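Local coordinates for protein cellulase (Bacteroides salanitronis, PDB 6WQY) that probably cleaves internal beta-1,4-glucosidic bonds of cellulose and related plant polysaccharides, acting as a broad-specificity GH5_4 endoglucanase through its TIM-barrel catalytic domain, at residues A59-D65 with Y107-L113; S267-A273 with F323-Y327; P89-I93 with A151-I156. Numbering follows the deposited sequence.

Contact 1: A59-D65 with Y107-L113; sequences ATQALFD and YAESAGL
This is a contact between two neighbouring outer helices of the TIM barrel, in which the first turn of helix 61-70 meets the last turn of helix 95-110. Thr60 caps the former: its OG1 (chi1 p) accepts from Leu63 N at 3.2 Å and hydrogen-bonds to Ala363 O. The backbones are closest at Gln61–Tyr107 (CA–CA 5.0 Å) and Asp65–Ala111 (CA–CA 5.3 Å). Gln61 (chi1 t, chi2 p) reaches across, its NE2 donating to Tyr107 O (3.0 Å) and Asp65 OD1 (3.0 Å). Water 1 links Asp65 OD1 (2.7 Å) to Ser110 OG (2.8 Å). The Tyr107 ring (chi1 m) lies over the 60–61 peptide; its OH hydrogen-bonds to Arg100 NH1. Phe64 (chi1 m) points toward residues 107-113, with CD1 3.5 Å from Tyr107 CB and CD2 3.8 Å from Ala108 CB. Gly112, at positive phi, ends the second helix in a Schellman motif before Leu113, whose CD1 lies 3.9 Å from Phe64 CD2. On the barrel side Phe64 and Leu113 touch Val75 of strand 74-77, while Leu63 rests on strand 34-37.

Contact 2: S267-A273 with F323-Y327; sequences SQWGHTA and FRLYY
Ser267 opens an irregular segment that runs past the face of helix 318-337; its carbonyl O lies 4.1 Å from Phe323 CB. Gln268 follows in an extended conformation, its CA 5.6 Å from Phe323 CA. Its CB sits 3.7 Å from the Phe323 ring centroid, almost exactly on the ring normal, a CH-pi contact, while its OE1 accepts a hydrogen bond from Asp274 N. Trp269, also extended (chi1 t, chi2 85°), sends its indole to Tyr326 and Tyr327. Tyr327 (chi1 t) presents its edge to the indole face, a T-shaped pair with planes at 87° and CD1 3.4 Å from Trp269 CE2. Tyr326 (chi1 t) lies obliquely at the indole rim, its CE2 3.5 Å from Trp269 CZ3. Trp269 O meets the edge of the Phe323 ring (chi1 m), 3.2 Å from CD1. Gly270 (phi 90°, psi -171°) is needed twice over, since a CB would clash with Tyr326 CE2 and with the preceding carbonyl. It starts a type I turn, closed by Ala273 N to Gly270 O (3.1 Å), which brings Thr272 OG1 within 3.3 Å of Phe323 CE1. Trp269 NE1, Tyr326 OH and Tyr327 OH hydrogen-bond to Gly282 O, Glu284 OE2 and Asp254 O. Together Trp269, Tyr326 and Tyr327 form an aromatic cluster that joins the loop between helices 256-259 and 284-299 to helix 318-337, the outer helix of the next beta-alpha unit of the barrel.

Contact 3: P89-I93 with A151-I156; sequences PDYTI and AMWTQI
The main polar link between loop 89-93 and helix 139-159 is the side-chain amide of Gln155. This residue (chi1 m, chi2 t, chi3 80°) donates from NE2 to Tyr91 O (2.9 Å, 166°) and accepts at OE1 from Ile93 N (2.8 Å, 177°). Its amide thus bridges the carbonyl of Tyr91 and the backbone amide of Ile93, two residues on. NE2 also reaches back one turn to Ala151 O (3.1 Å), so that it donates to two carbonyls, consistent with the amide orientation modelled. Water 2 donates to both Gln155 OE1 (2.9 Å) and Ile93 O (2.8 Å). Tyr91 is left-handed helical (phi 47°, psi 51°), Thr92 and Ile93 extended. Apolar contacts flank the amide. Ala151 CA and Tyr91 CA are 6.2 Å apart, and Ala151 CB lies 3.9 Å from Tyr91 CD2 and 3.7 Å from Asp90 O. Ile93 (chi1 m, chi2 t) points toward the helix, CD1 lying 4.2 Å from Met152 CB and 3.9 Å from Ile156 CG1; Met152 and Ile156 in turn rest on Trp81. A bound magnesium ion lies about 5 Å from the Gln155 side chain. Separately, Glu95, about 6 Å from the side chain of Thr92, binds Mg(2+) in a structure of this protein, though that ion is not bound to this chain here. The contact thus joins the loop leading into helix 95-110 to the next outer helix of the TIM barrel, beside a magnesium-binding region at its surface.

In the fold
A TIM barrel repeats one beta-alpha unit eight times, and the three contacts sample ways in which its outer layer is joined. From the N terminus, strand 34-37 leads to residues 59-65, which open contact 1. After strand 74-77 the loop at 89-93 opens contact 3, before residues 107-113 close contact 1. Strand 114-118 follows, and helix 139-159 then closes contact 3. The two therefore cross, lacing the first three units together in overlapping loops. Contact 2 comes later, in series, joining the sixth unit to the seventh. Its centre is about 45 Å from that of contact 3, across the chain's centre, and no two contacts touch.

Contact 1: A59-D65 with Y107-L113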
loop_
_atom_site.group_PDB
_atom_site.type_symbol
_atom_site.label_atom_id
_atom_site.label_comp_id
_atom_site.label_asym_id
_atom_site.label_seq_id
_atom_site.Cartn_x
_atom_site.Cartn_y
_atom_site.Cartn_z
ATOM N N ALA A 59 3.262 16.032 8.507
ATOM C CA ALA A 59 1.942 15.506 8.842
ATOM C C ALA A 59 1.619 15.761 10.308
ATOM O O ALA A 59 2.513 15.828 11.158
ATOM C CB ALA A 59 1.879 14.010 8.540
ATOM N N THR A 60 0.317 15.868 10.607
ATOM C CA THR A 60 -0.158 16.274 11.920
ATOM C C THR A 60 -1.356 15.435 12.352
ATOM O O THR A 60 -2.018 14.786 11.540
ATOM C CB THR A 60 -0.651 17.723 11.866
ATOM O OG1 THR A 60 -1.725 17.768 10.903
ATOM C CG2 THR A 60 0.461 18.678 11.476
ATOM N N GLN A 61 -1.664 15.519 13.650
ATOM C CA GLN A 61 -2.912 14.953 14.147
ATOM C C GLN A 61 -4.110 15.531 13.410
ATOM O O GLN A 61 -5.087 14.824 13.146
ATOM C CB GLN A 61 -3.047 15.210 15.648
ATOM C CG GLN A 61 -4.264 14.555 16.266
ATOM C CD GLN A 61 -4.145 13.051 16.250
ATOM O OE1 GLN A 61 -3.263 12.484 16.886
ATOM N NE2 GLN A 61 -4.984 12.399 15.469
ATOM N N ALA A 62 -4.062 16.822 13.076
ATOM C CA ALA A 62 -5.186 17.455 12.403
ATOM C C ALA A 62 -5.521 16.751 11.095
ATOM O O ALA A 62 -6.696 16.618 10.736
ATOM C CB ALA A 62 -4.905 18.936 12.157
ATOM N N LEU A 63 -4.509 16.302 10.354
ATOM C CA LEU A 63 -4.771 15.547 9.129
ATOM C C LEU A 63 -5.540 14.270 9.437
ATOM O O LEU A 63 -6.534 13.955 8.781
ATOM C CB LEU A 63 -3.464 15.206 8.410
ATOM C CG LEU A 63 -3.627 14.191 7.272
ATOM C CD1 LEU A 63 -4.458 14.746 6.116
ATOM C CD2 LEU A 63 -2.278 13.689 6.815
ATOM N N PHE A 64 -5.070 13.498 10.414
ATOM C CA PHE A 64 -5.695 12.211 10.704
ATOM C C PHE A 64 -7.100 12.382 11.246
ATOM O O PHE A 64 -7.991 11.593 10.914
ATOM C CB PHE A 64 -4.770 11.381 11.592
ATOM C CG PHE A 64 -3.609 10.810 10.830
ATOM C CD1 PHE A 64 -2.500 11.580 10.530
ATOM C CD2 PHE A 64 -3.650 9.505 10.373
ATOM C CE1 PHE A 64 -1.456 11.049 9.790
ATOM C CE2 PHE A 64 -2.615 8.964 9.657
ATOM C CZ PHE A 64 -1.516 9.737 9.358
ATOM N N ASP A 65 -7.334 13.428 12.039
ATOM C CA ASP A 65 -8.688 13.720 12.478
ATOM C C ASP A 65 -9.586 14.002 11.283
ATOM O O ASP A 65 -10.741 13.560 11.235
ATOM C CB ASP A 65 -8.672 14.934 13.402
ATOM C CG ASP A 65 -8.044 14.667 14.753
ATOM O OD1 ASP A 65 -7.772 13.505 15.106
ATOM O OD2 ASP A 65 -7.829 15.658 15.491
ATOM N N TYR A 107 -0.982 9.280 15.496
ATOM C CA TYR A 107 -2.053 10.125 14.984
ATOM C C TYR A 107 -3.197 9.258 14.475
ATOM O O TYR A 107 -4.371 9.547 14.719
ATOM C CB TYR A 107 -1.572 10.982 13.813
ATOM C CG TYR A 107 -0.455 11.962 14.055
ATOM C CD1 TYR A 107 -0.189 12.503 15.304
ATOM C CD2 TYR A 107 0.351 12.347 12.996
ATOM C CE1 TYR A 107 0.859 13.411 15.481
ATOM C CE2 TYR A 107 1.375 13.241 13.158
ATOM C CZ TYR A 107 1.640 13.765 14.394
ATOM O OH TYR A 107 2.696 14.657 14.529
ATOM N N ALA A 108 -2.868 8.198 13.736
ATOM C CA ALA A 108 -3.901 7.301 13.233
ATOM C C ALA A 108 -4.633 6.628 14.382
ATOM O O ALA A 108 -5.867 6.560 14.393
ATOM C CB ALA A 108 -3.273 6.254 12.316
ATOM N N GLU A 109 -3.888 6.150 15.374
ATOM C CA GLU A 109 -4.491 5.472 16.503
ATOM C C GLU A 109 -5.466 6.397 17.216
ATOM O O GLU A 109 -6.601 6.013 17.512
ATOM C CB GLU A 109 -3.400 5.021 17.468
ATOM C CG GLU A 109 -3.915 4.096 18.551
ATOM C CD GLU A 109 -2.835 3.634 19.505
ATOM O OE1 GLU A 109 -1.728 4.206 19.477
ATOM O OE2 GLU A 109 -3.096 2.697 20.279
ATOM N N SER A 110 -5.027 7.626 17.501
ATOM C CA SER A 110 -5.843 8.603 18.214
ATOM C C SER A 110 -7.136 8.888 17.468
ATOM O O SER A 110 -8.191 9.073 18.084
ATOM C CB SER A 110 -5.033 9.893 18.384
ATOM O OG SER A 110 -5.844 10.931 18.915
ATOM N N ALA A 111 -7.066 8.963 16.145
ATOM C CA ALA A 111 -8.221 9.251 15.309
ATOM C C ALA A 111 -9.105 8.047 15.054
ATOM O O ALA A 111 -10.113 8.187 14.348
ATOM C CB ALA A 111 -7.762 9.867 13.987
ATOM N N GLY A 112 -8.779 6.881 15.604
ATOM C CA GLY A 112 -9.620 5.718 15.420
ATOM C C GLY A 112 -9.478 5.061 14.071
ATOM O O GLY A 112 -10.429 4.445 13.585
ATOM N N LEU A 113 -8.314 5.181 13.448
ATOM C CA LEU A 113 -8.032 4.599 12.148
ATOM C C LEU A 113 -7.116 3.394 12.300
ATOM O O LEU A 113 -6.286 3.332 13.215
ATOM C CB LEU A 113 -7.352 5.642 11.261
ATOM C CG LEU A 113 -8.172 6.900 10.983
ATOM C CD1 LEU A 113 -7.296 8.036 10.503
ATOM C CD2 LEU A 113 -9.256 6.596 9.956
HETATM O O HOH W 1 -7.663 12.573 17.664
#

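Contact 2: S267-A273 with F323-Y327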
loop_
_atom_site.group_PDB
_atom_site.type_symbol
_atom_site.label_atom_id
_atom_site.label_comp_id
_atom_site.label_asym_id
_atom_site.label_seq_id
_atom_site.Cartn_x
_atom_site.Cartn_y
_atom_site.Cartn_z
ATOM N N SER A 267 -8.128 11.998 -21.299
ATOM C CA SER A 267 -8.976 12.691 -20.342
ATOM C C SER A 267 -10.280 11.963 -20.045
ATOM O O SER A 267 -11.049 12.434 -19.202
ATOM C CB SER A 267 -9.294 14.103 -20.848
ATOM O OG SER A 267 -9.935 14.053 -22.117
ATOM N N GLN A 268 -10.552 10.840 -20.705
ATOM C CA GLN A 268 -11.794 10.092 -20.511
ATOM C C GLN A 268 -11.486 8.609 -20.350
ATOM O O GLN A 268 -10.390 8.141 -20.677
ATOM C CB GLN A 268 -12.770 10.336 -21.674
ATOM C CG GLN A 268 -13.005 11.816 -21.909
ATOM C CD GLN A 268 -14.133 12.117 -22.887
ATOM O OE1 GLN A 268 -14.707 11.215 -23.512
ATOM N NE2 GLN A 268 -14.447 13.391 -23.026
ATOM N N TRP A 269 -12.459 7.873 -19.810
ATOM C CA TRP A 269 -12.278 6.474 -19.460
ATOM C C TRP A 269 -13.616 5.753 -19.503
ATOM O O TRP A 269 -14.658 6.335 -19.204
ATOM C CB TRP A 269 -11.691 6.345 -18.040
ATOM C CG TRP A 269 -11.419 4.948 -17.622
ATOM C CD1 TRP A 269 -10.288 4.233 -17.891
ATOM C CD2 TRP A 269 -12.278 4.081 -16.860
ATOM N NE1 TRP A 269 -10.397 2.973 -17.357
ATOM C CE2 TRP A 269 -11.605 2.848 -16.727
ATOM C CE3 TRP A 269 -13.539 4.225 -16.270
ATOM C CZ2 TRP A 269 -12.144 1.771 -16.024
ATOM C CZ3 TRP A 269 -14.067 3.152 -15.580
ATOM C CH2 TRP A 269 -13.367 1.945 -15.456
ATOM N N GLY A 270 -13.579 4.479 -19.872
ATOM C CA GLY A 270 -14.745 3.628 -19.781
ATOM C C GLY A 270 -15.603 3.622 -21.028
ATOM O O GLY A 270 -15.263 4.183 -22.068
ATOM N N HIS A 271 -16.772 2.991 -20.895
ATOM C CA HIS A 271 -17.607 2.699 -22.056
ATOM C C HIS A 271 -18.027 3.953 -22.807
ATOM O O HIS A 271 -18.242 3.894 -24.025
ATOM C CB HIS A 271 -18.926 2.014 -21.659
ATOM C CG HIS A 271 -18.777 0.720 -20.928
ATOM N ND1 HIS A 271 -17.903 -0.269 -21.320
ATOM C CD2 HIS A 271 -19.436 0.237 -19.847
ATOM C CE1 HIS A 271 -18.013 -1.297 -20.496
ATOM N NE2 HIS A 271 -18.933 -1.015 -19.593
ATOM N N THR A 272 -18.238 5.063 -22.108
ATOM C CA THR A 272 -18.770 6.255 -22.758
ATOM C C THR A 272 -17.681 7.179 -23.287
ATOM O O THR A 272 -18.001 8.190 -23.920
ATOM C CB THR A 272 -19.705 7.054 -21.830
ATOM O OG1 THR A 272 -18.934 7.844 -20.920
ATOM C CG2 THR A 272 -20.639 6.133 -21.075
ATOM N N ALA A 273 -16.416 6.845 -23.069
ATOM C CA ALA A 273 -15.330 7.731 -23.454
ATOM C C ALA A 273 -15.221 7.874 -24.962
ATOM O O ALA A 273 -15.431 6.921 -25.712
ATOM C CB ALA A 273 -14.017 7.177 -22.908
ATOM N N PHE A 323 -15.376 11.777 -15.562
ATOM C CA PHE A 323 -14.809 10.466 -15.842
ATOM C C PHE A 323 -13.906 9.983 -14.718
ATOM O O PHE A 323 -13.866 8.781 -14.434
ATOM C CB PHE A 323 -14.048 10.506 -17.166
ATOM C CG PHE A 323 -14.936 10.584 -18.370
ATOM C CD1 PHE A 323 -15.454 9.429 -18.942
ATOM C CD2 PHE A 323 -15.267 11.804 -18.915
ATOM C CE1 PHE A 323 -16.266 9.490 -20.041
ATOM C CE2 PHE A 323 -16.090 11.873 -20.021
ATOM C CZ PHE A 323 -16.586 10.709 -20.579
ATOM N N ARG A 324 -13.154 10.896 -14.092
ATOM C CA ARG A 324 -12.306 10.518 -12.968
ATOM C C ARG A 324 -13.140 9.989 -11.806
ATOM O O ARG A 324 -12.801 8.975 -11.183
ATOM C CB ARG A 324 -11.483 11.719 -12.502
ATOM C CG ARG A 324 -10.636 11.416 -11.284
ATOM C CD ARG A 324 -10.487 12.595 -10.371
ATOM N NE ARG A 324 -9.533 12.346 -9.298
ATOM C CZ ARG A 324 -9.268 13.218 -8.329
ATOM N NH1 ARG A 324 -9.896 14.378 -8.278
ATOM N NH2 ARG A 324 -8.368 12.913 -7.407
ATOM N N LEU A 325 -14.235 10.680 -11.480
ATOM C CA LEU A 325 -15.083 10.225 -10.386
ATOM C C LEU A 325 -15.728 8.894 -10.724
ATOM O O LEU A 325 -15.846 8.019 -9.865
ATOM C CB LEU A 325 -16.120 11.279 -10.017
ATOM C CG LEU A 325 -15.580 12.377 -9.111
ATOM C CD1 LEU A 325 -14.572 13.273 -9.801
ATOM C CD2 LEU A 325 -16.719 13.208 -8.536
ATOM N N TYR A 326 -16.160 8.723 -11.979
ATOM C CA TYR A 326 -16.692 7.435 -12.412
ATOM C C TYR A 326 -15.651 6.329 -12.256
ATOM O O TYR A 326 -15.953 5.266 -11.705
ATOM C CB TYR A 326 -17.214 7.531 -13.853
ATOM C CG TYR A 326 -17.542 6.181 -14.451
ATOM C CD1 TYR A 326 -18.446 5.324 -13.838
ATOM C CD2 TYR A 326 -16.928 5.752 -15.614
ATOM C CE1 TYR A 326 -18.726 4.083 -14.364
ATOM C CE2 TYR A 326 -17.193 4.509 -16.151
ATOM C CZ TYR A 326 -18.098 3.677 -15.519
ATOM O OH TYR A 326 -18.389 2.432 -16.037
ATOM N N TYR A 327 -14.430 6.565 -12.732
ATOM C CA TYR A 327 -13.361 5.584 -12.578
ATOM C C TYR A 327 -13.176 5.195 -11.115
ATOM O O TYR A 327 -13.128 4.005 -10.772
ATOM C CB TYR A 327 -12.048 6.153 -13.153
ATOM C CG TYR A 327 -10.861 5.247 -12.917
ATOM C CD1 TYR A 327 -10.548 4.234 -13.817
ATOM C CD2 TYR A 327 -10.078 5.378 -11.787
ATOM C CE1 TYR A 327 -9.482 3.379 -13.596
ATOM C CE2 TYR A 327 -9.007 4.529 -11.561
ATOM C CZ TYR A 327 -8.719 3.538 -12.457
ATOM O OH TYR A 327 -7.652 2.700 -12.186
#

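Contact 3: P89-I93 with A151-I156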
loop_
_atom_site.group_PDB
_atom_site.type_symbol
_atom_site.label_atom_id
_atom_site.label_comp_id
_atom_site.label_asym_id
_atom_site.label_seq_id
_atom_site.Cartn_x
_atom_site.Cartn_y
_atom_site.Cartn_z
ATOM N N PRO A 89 26.523 -5.572 11.624
ATOM C CA PRO A 89 25.407 -6.516 11.587
ATOM C C PRO A 89 24.126 -6.014 12.251
ATOM O O PRO A 89 23.092 -6.669 12.155
ATOM C CB PRO A 89 25.948 -7.709 12.382
ATOM C CG PRO A 89 26.824 -7.064 13.405
ATOM C CD PRO A 89 27.485 -5.905 12.698
ATOM N N ASP A 90 24.192 -4.881 12.945
ATOM C CA ASP A 90 23.045 -4.461 13.737
ATOM C C ASP A 90 22.005 -3.708 12.922
ATOM O O ASP A 90 20.823 -3.759 13.261
ATOM C CB ASP A 90 23.512 -3.599 14.908
ATOM C CG ASP A 90 24.426 -4.356 15.853
ATOM O OD1 ASP A 90 24.043 -5.464 16.287
ATOM O OD2 ASP A 90 25.529 -3.852 16.144
ATOM N N TYR A 91 22.411 -3.014 11.866
ATOM C CA TYR A 91 21.494 -2.218 11.061
ATOM C C TYR A 91 20.588 -1.372 11.955
ATOM O O TYR A 91 19.369 -1.361 11.815
ATOM C CB TYR A 91 20.680 -3.111 10.129
ATOM C CG TYR A 91 21.516 -3.943 9.184
ATOM C CD1 TYR A 91 22.083 -3.372 8.064
ATOM C CD2 TYR A 91 21.718 -5.299 9.407
ATOM C CE1 TYR A 91 22.830 -4.129 7.168
ATOM C CE2 TYR A 91 22.451 -6.069 8.517
ATOM C CZ TYR A 91 23.005 -5.475 7.403
ATOM O OH TYR A 91 23.738 -6.242 6.519
ATOM N N THR A 92 21.206 -0.636 12.872
ATOM C CA THR A 92 20.445 0.092 13.880
ATOM C C THR A 92 19.696 1.249 13.241
ATOM O O THR A 92 20.279 2.058 12.504
ATOM C CB THR A 92 21.389 0.618 14.963
ATOM O OG1 THR A 92 22.039 -0.498 15.565
ATOM C CG2 THR A 92 20.627 1.417 16.004
ATOM N N ILE A 93 18.408 1.346 13.540
ATOM C CA ILE A 93 17.589 2.439 13.022
ATOM C C ILE A 93 17.729 3.658 13.925
ATOM O O ILE A 93 17.620 3.556 15.154
ATOM C CB ILE A 93 16.111 2.026 12.910
ATOM C CG1 ILE A 93 15.948 0.835 11.971
ATOM C CG2 ILE A 93 15.267 3.205 12.431
ATOM C CD1 ILE A 93 14.558 0.256 11.927
ATOM N N ALA A 151 16.769 -7.490 10.726
ATOM C CA ALA A 151 17.194 -6.598 11.803
ATOM C C ALA A 151 16.297 -5.366 11.869
ATOM O O ALA A 151 15.914 -4.927 12.960
ATOM C CB ALA A 151 18.650 -6.186 11.612
ATOM N N MET A 152 15.960 -4.783 10.722
ATOM C CA MET A 152 15.073 -3.628 10.712
ATOM C C MET A 152 13.700 -3.993 11.240
ATOM O O MET A 152 13.151 -3.295 12.096
ATOM C CB MET A 152 14.980 -3.042 9.303
ATOM C CG MET A 152 16.248 -2.328 8.847
ATOM S SD MET A 152 16.146 -1.756 7.148
ATOM C CE MET A 152 14.863 -0.511 7.257
ATOM N N TRP A 153 13.118 -5.084 10.738
ATOM C CA TRP A 153 11.780 -5.461 11.169
ATOM C C TRP A 153 11.757 -5.877 12.632
ATOM O O TRP A 153 10.746 -5.652 13.304
ATOM C CB TRP A 153 11.167 -6.513 10.244
ATOM C CG TRP A 153 10.510 -5.872 9.063
ATOM C CD1 TRP A 153 10.862 -5.967 7.743
ATOM C CD2 TRP A 153 9.381 -4.990 9.110
ATOM N NE1 TRP A 153 10.007 -5.196 6.969
ATOM C CE2 TRP A 153 9.085 -4.599 7.789
ATOM C CE3 TRP A 153 8.571 -4.512 10.142
ATOM C CZ2 TRP A 153 8.049 -3.738 7.482
ATOM C CZ3 TRP A 153 7.530 -3.659 9.831
ATOM C CH2 TRP A 153 7.287 -3.271 8.514
ATOM N N THR A 154 12.841 -6.458 13.161
ATOM C CA THR A 154 12.889 -6.733 14.599
ATOM C C THR A 154 12.760 -5.439 15.394
ATOM O O THR A 154 11.982 -5.348 16.351
ATOM C CB THR A 154 14.189 -7.467 14.958
ATOM O OG1 THR A 154 14.203 -8.751 14.325
ATOM C CG2 THR A 154 14.323 -7.661 16.454
ATOM N N GLN A 155 13.522 -4.417 14.997
ATOM C CA GLN A 155 13.463 -3.139 15.698
ATOM C C GLN A 155 12.102 -2.472 15.549
ATOM O O GLN A 155 11.575 -1.897 16.517
ATOM C CB GLN A 155 14.559 -2.214 15.184
ATOM C CG GLN A 155 15.955 -2.610 15.579
ATOM C CD GLN A 155 16.969 -1.818 14.801
ATOM O OE1 GLN A 155 17.257 -0.668 15.138
ATOM N NE2 GLN A 155 17.492 -2.405 13.746
ATOM N N ILE A 156 11.529 -2.491 14.346
ATOM C CA ILE A 156 10.221 -1.868 14.146
ATOM C C ILE A 156 9.166 -2.600 14.962
ATOM O O ILE A 156 8.359 -1.988 15.678
ATOM C CB ILE A 156 9.875 -1.832 12.648
ATOM C CG1 ILE A 156 10.869 -0.963 11.876
ATOM C CG2 ILE A 156 8.449 -1.347 12.457
ATOM C CD1 ILE A 156 10.858 -1.234 10.367
HETATM O O HOH W 2 16.533 1.550 16.801
#